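Long-range contacts in nigritoxine (Vibrio nigripulchritudo, PDB 5M41), which acts as a bacterial toxin against crustaceans and insects: residues 284-290 against 344-349; 363-368 against 439-443. The contacts are given in a common frame with arbitrary orientation. Residue numbers count along the deposited sequence, not the author numbering.

Contact 1: residues 284-290 against 344-349; sequences GAWIDSG and KLSKVS
Strand 286-288 pairs antiparallel with the end of strand 340-348 in a six-stranded sheet. The N-to-C directions of the two short segments differ by 132°, well off 180°; their axes approach to 4.5 Å. Gly284, just past helix 277-283, has positive phi.

All-t Lys344 makes a salt bridge, NZ to Asp288 OD1 3.4 Å, and hydrogen-bonds to Gln292. Leu345 O accepts from Ser289 N at 3.3 Å; its side chain packs on helix 302-319. Ser346 and Asp288 form a non-hydrogen-bonded pair. Water links Ser346 OG (2.5 Å) to Asp288 OD2 (2.6 Å), which also salt-bridges Arg449.

Lys347 and Ile287 form the hydrogen-bonded pair: Ile287 N to Lys347 O 2.8 Å, Lys347 N to Ile287 O 3.0 Å. Val348 and Trp286 (chi1 m, chi2 109°) pair without hydrogen bonds, side chains diverging. The indole end returns: Trp286 CZ3 lies 3.6 Å from Val348 CB, with CG2 over one ring face. Trp286 NE1 probably hydrogen-bonds to Pro439 O. Ser349 N donates to Ala285 O at 2.7 Å, angle 178°.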
ATOM      1  N   GLY A 284       7.582   7.565 -11.753  1.00 63.55           N
ATOM      2  CA  GLY A 284       7.930   6.216 -12.224  1.00 61.20           C
ATOM      3  C   GLY A 284       8.964   5.551 -11.325  1.00 56.89           C
ATOM      4  O   GLY A 284      10.054   5.146 -11.775  1.00 56.15           O
ATOM      5  N   ALA A 285       8.631   5.444 -10.045  1.00 52.35           N
ATOM      6  CA  ALA A 285       9.604   4.956  -9.050  1.00 48.12           C
ATOM      7  C   ALA A 285       9.904   3.451  -9.167  1.00 47.17           C
ATOM      8  O   ALA A 285      11.043   3.014  -8.911  1.00 46.84           O
ATOM      9  CB  ALA A 285       9.150   5.325  -7.631  1.00 43.76           C
ATOM     10  N   TRP A 286       8.899   2.680  -9.594  1.00 46.08           N
ATOM     11  CA  TRP A 286       8.928   1.217  -9.501  1.00 45.71           C
ATOM     12  C   TRP A 286       8.793   0.494 -10.819  1.00 49.41           C
ATOM     13  O   TRP A 286       8.011   0.897 -11.674  1.00 48.84           O
ATOM     14  CB  TRP A 286       7.843   0.761  -8.528  1.00 42.10           C
ATOM     15  CG  TRP A 286       8.066   1.349  -7.146  1.00 41.50           C
ATOM     16  CD1 TRP A 286       7.327   2.334  -6.506  1.00 41.25           C
ATOM     17  CD2 TRP A 286       9.173   1.041  -6.217  1.00 39.75           C
ATOM     18  NE1 TRP A 286       7.841   2.608  -5.265  1.00 38.88           N
ATOM     19  CE2 TRP A 286       8.954   1.871  -5.034  1.00 39.33           C
ATOM     20  CE3 TRP A 286      10.251   0.159  -6.236  1.00 38.86           C
ATOM     21  CZ2 TRP A 286       9.809   1.825  -3.938  1.00 38.80           C
ATOM     22  CZ3 TRP A 286      11.103   0.114  -5.128  1.00 38.97           C
ATOM     23  CH2 TRP A 286      10.887   0.927  -4.003  1.00 37.27           C
ATOM     24  N   ILE A 287       9.571  -0.580 -10.981  1.00 50.61           N
ATOM     25  CA  ILE A 287       9.534  -1.421 -12.170  1.00 55.21           C
ATOM     26  C   ILE A 287       8.927  -2.757 -11.764  1.00 56.19           C
ATOM     27  O   ILE A 287       9.455  -3.438 -10.891  1.00 53.98           O
ATOM     28  CB  ILE A 287      10.957  -1.724 -12.718  1.00 56.80           C
ATOM     29  CG1 ILE A 287      11.682  -0.445 -13.117  1.00 59.39           C
ATOM     30  CG2 ILE A 287      10.908  -2.727 -13.888  1.00 58.58           C
ATOM     31  CD1 ILE A 287      13.197  -0.594 -13.098  1.00 60.97           C
ATOM     32  N   ASP A 288       7.840  -3.140 -12.421  1.00 60.99           N
ATOM     33  CA  ASP A 288       7.216  -4.443 -12.207  1.00 66.69           C
ATOM     34  C   ASP A 288       8.195  -5.597 -12.352  1.00 70.27           C
ATOM     35  O   ASP A 288       9.087  -5.563 -13.203  1.00 71.04           O
ATOM     36  CB  ASP A 288       6.068  -4.640 -13.200  1.00 67.92           C
ATOM     37  CG  ASP A 288       4.710  -4.331 -12.588  1.00 69.33           C
ATOM     38  OD1 ASP A 288       3.765  -5.063 -12.931  1.00 68.79           O
ATOM     39  OD2 ASP A 288       4.581  -3.381 -11.768  1.00 59.51           O
ATOM     40  N   SER A 289       8.033  -6.611 -11.508  1.00 72.93           N
ATOM     41  CA  SER A 289       8.677  -7.887 -11.743  1.00 77.66           C
ATOM     42  C   SER A 289       8.014  -8.601 -12.946  1.00 84.47           C
ATOM     43  O   SER A 289       8.670  -9.326 -13.703  1.00 91.65           O
ATOM     44  CB  SER A 289       8.581  -8.767 -10.503  1.00 70.70           C
ATOM     45  OG  SER A 289       9.030 -10.068 -10.826  1.00 77.40           O
ATOM     46  N   GLY A 290       6.710  -8.377 -13.115  1.00 81.59           N
ATOM     47  CA  GLY A 290       5.914  -9.127 -14.063  1.00 79.39           C
ATOM     48  C   GLY A 290       5.286 -10.393 -13.491  1.00 79.17           C
ATOM     49  O   GLY A 290       4.532 -11.060 -14.197  1.00 76.27           O
ATOM     50  N   LYS A 344       3.218  -8.559  -4.760  1.00 39.60           N
ATOM     51  CA  LYS A 344       3.955  -8.300  -5.973  1.00 41.59           C
ATOM     52  C   LYS A 344       5.193  -7.491  -5.630  1.00 41.73           C
ATOM     53  O   LYS A 344       5.095  -6.509  -4.889  1.00 41.00           O
ATOM     54  CB  LYS A 344       3.073  -7.506  -6.948  1.00 43.15           C
ATOM     55  CG  LYS A 344       3.606  -7.427  -8.367  1.00 48.75           C
ATOM     56  CD  LYS A 344       2.487  -7.160  -9.388  1.00 49.60           C
ATOM     57  CE  LYS A 344       3.006  -7.270 -10.833  1.00 50.76           C
ATOM     58  NZ  LYS A 344       1.915  -7.731 -11.771  1.00 56.49           N
ATOM     59  N   LEU A 345       6.339  -7.887  -6.189  1.00 41.74           N
ATOM     60  CA  LEU A 345       7.620  -7.214  -5.972  1.00 42.24           C
ATOM     61  C   LEU A 345       7.873  -6.269  -7.121  1.00 45.08           C
ATOM     62  O   LEU A 345       7.524  -6.586  -8.273  1.00 42.14           O
ATOM     63  CB  LEU A 345       8.777  -8.220  -5.969  1.00 43.41           C
ATOM     64  CG  LEU A 345       8.711  -9.291  -4.895  1.00 45.76           C
ATOM     65  CD1 LEU A 345       9.770 -10.347  -5.169  1.00 48.46           C
ATOM     66  CD2 LEU A 345       8.894  -8.668  -3.513  1.00 44.80           C
ATOM     67  N   SER A 346       8.476  -5.119  -6.804  1.00 42.01           N
ATOM     68  CA  SER A 346       8.956  -4.192  -7.805  1.00 43.60           C
ATOM     69  C   SER A 346      10.382  -3.862  -7.438  1.00 46.14           C
ATOM     70  O   SER A 346      10.725  -3.791  -6.264  1.00 46.89           O
ATOM     71  CB  SER A 346       8.150  -2.896  -7.814  1.00 42.91           C
ATOM     72  OG  SER A 346       6.793  -3.086  -8.177  1.00 43.06           O
ATOM     73  N   LYS A 347      11.208  -3.655  -8.448  1.00 47.62           N
ATOM     74  CA  LYS A 347      12.554  -3.184  -8.257  1.00 49.54           C
ATOM     75  C   LYS A 347      12.504  -1.679  -8.483  1.00 48.62           C
ATOM     76  O   LYS A 347      11.686  -1.192  -9.263  1.00 46.24           O
ATOM     77  CB  LYS A 347      13.480  -3.852  -9.275  1.00 56.26           C
ATOM     78  CG  LYS A 347      14.934  -3.901  -8.833  1.00 64.38           C
ATOM     79  CD  LYS A 347      15.878  -4.326  -9.957  1.00 72.86           C
ATOM     80  CE  LYS A 347      15.518  -5.688 -10.542  1.00 74.45           C
ATOM     81  NZ  LYS A 347      16.531  -6.122 -11.546  1.00 82.42           N
ATOM     82  N   VAL A 348      13.365  -0.944  -7.789  1.00 47.18           N
ATOM     83  CA  VAL A 348      13.385   0.502  -7.894  1.00 49.38           C
ATOM     84  C   VAL A 348      13.938   0.890  -9.252  1.00 53.31           C
ATOM     85  O   VAL A 348      14.847   0.228  -9.763  1.00 56.60           O
ATOM     86  CB  VAL A 348      14.166   1.172  -6.709  1.00 51.42           C
ATOM     87  CG1 VAL A 348      15.669   0.917  -6.788  1.00 52.24           C
ATOM     88  CG2 VAL A 348      13.872   2.656  -6.648  1.00 50.16           C
ATOM     89  N   SER A 349      13.357   1.910  -9.872  1.00 52.25           N
ATOM     90  CA  SER A 349      13.942   2.409 -11.086  1.00 59.47           C
ATOM     91  C   SER A 349      15.248   3.137 -10.771  1.00 63.55           C
ATOM     92  O   SER A 349      15.263   4.054  -9.967  1.00 63.06           O
ATOM     93  CB  SER A 349      12.997   3.340 -11.822  1.00 58.32           C
ATOM     94  OG  SER A 349      13.745   3.959 -12.853  1.00 61.47           O
TER
HETATM   95  O   HOH W   1       5.766  -1.801 -10.044  1.00 31.97           O

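Contact 2: residues 363-368 against 439-443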
ATOM      1  N   ALA A 363      -0.902   2.976   1.011  1.00 38.16           N
ATOM      2  CA  ALA A 363      -1.713   3.419  -0.091  1.00 38.98           C
ATOM      3  C   ALA A 363      -3.168   3.287   0.338  1.00 41.02           C
ATOM      4  O   ALA A 363      -3.435   2.709   1.387  1.00 38.96           O
ATOM      5  CB  ALA A 363      -1.445   2.553  -1.324  1.00 39.92           C
ATOM      6  N   GLU A 364      -4.105   3.807  -0.468  1.00 42.57           N
ATOM      7  CA  GLU A 364      -5.530   3.603  -0.193  1.00 45.29           C
ATOM      8  C   GLU A 364      -5.880   2.109  -0.315  1.00 43.22           C
ATOM      9  O   GLU A 364      -6.871   1.642   0.262  1.00 43.66           O
ATOM     10  CB  GLU A 364      -6.426   4.435  -1.140  1.00 49.55           C
ATOM     11  CG  GLU A 364      -6.211   5.955  -1.131  1.00 52.85           C
ATOM     12  CD  GLU A 364      -6.759   6.677   0.116  1.00 60.30           C
ATOM     13  OE1 GLU A 364      -7.197   6.021   1.098  1.00 59.18           O
ATOM     14  OE2 GLU A 364      -6.757   7.943   0.122  1.00 65.88           O
ATOM     15  N   THR A 365      -5.053   1.373  -1.056  1.00 41.13           N
ATOM     16  CA  THR A 365      -5.326  -0.018  -1.394  1.00 40.64           C
ATOM     17  C   THR A 365      -4.470  -1.028  -0.635  1.00 39.68           C
ATOM     18  O   THR A 365      -4.631  -2.232  -0.821  1.00 41.24           O
ATOM     19  CB  THR A 365      -5.109  -0.261  -2.891  1.00 40.57           C
ATOM     20  OG1 THR A 365      -3.810   0.216  -3.239  1.00 40.52           O
ATOM     21  CG2 THR A 365      -6.180   0.471  -3.749  1.00 40.93           C
ATOM     22  N   GLY A 366      -3.557  -0.570   0.218  1.00 38.18           N
ATOM     23  CA  GLY A 366      -2.623  -1.512   0.837  1.00 37.29           C
ATOM     24  C   GLY A 366      -1.336  -0.905   1.363  1.00 36.82           C
ATOM     25  O   GLY A 366      -1.271   0.305   1.623  1.00 38.02           O
ATOM     26  N   VAL A 367      -0.313  -1.744   1.531  1.00 35.20           N
ATOM     27  CA  VAL A 367       0.978  -1.272   2.005  1.00 34.98           C
ATOM     28  C   VAL A 367       2.111  -1.776   1.124  1.00 35.54           C
ATOM     29  O   VAL A 367       2.008  -2.832   0.504  1.00 33.19           O
ATOM     30  CB  VAL A 367       1.277  -1.654   3.483  1.00 36.47           C
ATOM     31  CG1 VAL A 367       0.109  -1.242   4.374  1.00 36.88           C
ATOM     32  CG2 VAL A 367       1.530  -3.149   3.613  1.00 38.12           C
ATOM     33  N   ASP A 368       3.182  -0.990   1.062  1.00 33.62           N
ATOM     34  CA  ASP A 368       4.415  -1.441   0.437  1.00 34.66           C
ATOM     35  C   ASP A 368       5.506  -1.512   1.510  1.00 33.52           C
ATOM     36  O   ASP A 368       5.670  -0.585   2.297  1.00 32.93           O
ATOM     37  CB  ASP A 368       4.863  -0.448  -0.627  1.00 34.88           C
ATOM     38  CG  ASP A 368       3.809  -0.216  -1.712  1.00 41.09           C
ATOM     39  OD1 ASP A 368       3.169  -1.186  -2.205  1.00 37.89           O
ATOM     40  OD2 ASP A 368       3.650   0.967  -2.108  1.00 46.07           O
ATOM     41  N   PRO A 439       6.896   7.432  -3.798  1.00 42.06           N
ATOM     42  CA  PRO A 439       5.489   7.134  -4.064  1.00 42.34           C
ATOM     43  C   PRO A 439       5.201   5.635  -3.970  1.00 41.06           C
ATOM     44  O   PRO A 439       6.102   4.803  -4.128  1.00 40.47           O
ATOM     45  CB  PRO A 439       5.284   7.612  -5.520  1.00 44.76           C
ATOM     46  CG  PRO A 439       6.367   8.609  -5.745  1.00 46.67           C
ATOM     47  CD  PRO A 439       7.537   8.148  -4.910  1.00 43.27           C
ATOM     48  N   THR A 440       3.949   5.301  -3.712  1.00 39.97           N
ATOM     49  CA  THR A 440       3.541   3.912  -3.685  1.00 39.51           C
ATOM     50  C   THR A 440       3.649   3.286  -5.078  1.00 40.76           C
ATOM     51  O   THR A 440       3.540   3.963  -6.093  1.00 40.71           O
ATOM     52  CB  THR A 440       2.115   3.736  -3.138  1.00 38.91           C
ATOM     53  OG1 THR A 440       1.809   2.333  -3.096  1.00 37.26           O
ATOM     54  CG2 THR A 440       1.081   4.491  -4.011  1.00 39.34           C
ATOM     55  N   ALA A 441       3.941   1.994  -5.109  1.00 39.29           N
ATOM     56  CA  ALA A 441       3.907   1.263  -6.354  1.00 41.37           C
ATOM     57  C   ALA A 441       2.468   0.946  -6.753  1.00 42.49           C
ATOM     58  O   ALA A 441       2.230   0.624  -7.911  1.00 43.36           O
ATOM     59  CB  ALA A 441       4.702  -0.015  -6.232  1.00 39.96           C
ATOM     60  N   GLN A 442       1.519   1.039  -5.810  1.00 40.26           N
ATOM     61  CA  GLN A 442       0.105   0.655  -6.072  1.00 40.57           C
ATOM     62  C   GLN A 442      -0.638   1.741  -6.860  1.00 42.95           C
ATOM     63  O   GLN A 442      -1.521   2.421  -6.349  1.00 42.62           O
ATOM     64  CB  GLN A 442      -0.598   0.301  -4.763  1.00 38.40           C
ATOM     65  CG  GLN A 442       0.114  -0.872  -4.088  1.00 37.07           C
ATOM     66  CD  GLN A 442      -0.508  -1.338  -2.789  1.00 37.24           C
ATOM     67  OE1 GLN A 442      -1.730  -1.238  -2.580  1.00 38.33           O
ATOM     68  NE2 GLN A 442       0.324  -1.881  -1.916  1.00 34.85           N
ATOM     69  N   THR A 443      -0.213   1.931  -8.103  1.00 44.11           N
ATOM     70  CA  THR A 443      -0.798   2.930  -8.968  1.00 46.92           C
ATOM     71  C   THR A 443      -1.995   2.344  -9.734  1.00 49.76           C
ATOM     72  O   THR A 443      -2.328   1.137  -9.637  1.00 48.06           O
ATOM     73  CB  THR A 443       0.226   3.392 -10.013  1.00 48.35           C
ATOM     74  OG1 THR A 443       0.658   2.250 -10.751  1.00 47.03           O
ATOM     75  CG2 THR A 443       1.463   4.082  -9.357  1.00 45.63           C
TER
HETATM   76  O   HOH W   2      -3.380   2.485  -4.477  1.00 32.48           O
HETATM   77  O   HOH W   3       6.184   1.159  -3.075  1.00 36.85           O
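A very short hydrogen bond, 2.5 Å from Thr440 OG1 to Asp368 OD2, is the most unusual feature of this buried contact. The same OD2 also accepts from the backbone Ala441 N at 3.2 Å. Thr440 OG1 works in both directions, since it accepts from Gln442 N at 3.0 Å. That last bond closes an ST turn, so the carboxylate of Asp368 grips a loop that is already tightly folded. The other oxygen, Asp368 OD1, takes a hydrogen bond of 2.9 Å from Gln442 NE2 and another from Ser332 on strand 328-336.

The segment 363-368 forms the tip of a beta-hairpin between strands 359-363 and 366-370. Glu364 and Thr365 make its two-residue turn, with Ala363 N bonded to Gly366 O at 2.8 Å. The loop 439-443 leads into helix 444-457, where Thr443 is the N-cap.

Gln442, the centre of an inverse gamma turn, reaches into the hairpin. Its OE1 accepts from Thr365 OG1 at 2.6 Å. An ideal CB on Gly366 would lie 2.8 Å from Gln442 OE1, a clash, and the backbone angles there would also press it against the preceding carbonyl O. A water donates to both Thr365 OG1 and Gln442 O, 2.6 Å from each. Beside this polar network, Ala363 CB packs against Thr440 OG1 at 3.7 Å.

Overall arrangement
The two contacts follow one another along the chain: contact 1 closes at 349, before contact 2 opens at 363. Their centres are 12 Å apart. Both reach the same antiparallel sheet, in which strand 328-336 pairs with 340-348 and with 366-370 and so connects them. Contact 1 lies within the sheet. Contact 2 fastens the loop before helix 444-457 onto it. They also touch directly: Trp286 NE1 lies 3.0 Å from Pro439 O, a probable hydrogen bond, and Trp286 CD1 packs on Ala441 CB at 3.5 Å. The centre of contact 1 lies 14 Å from that of the chain, contact 2's 3 Å. They tie strand 286-288 and that loop to one central sheet.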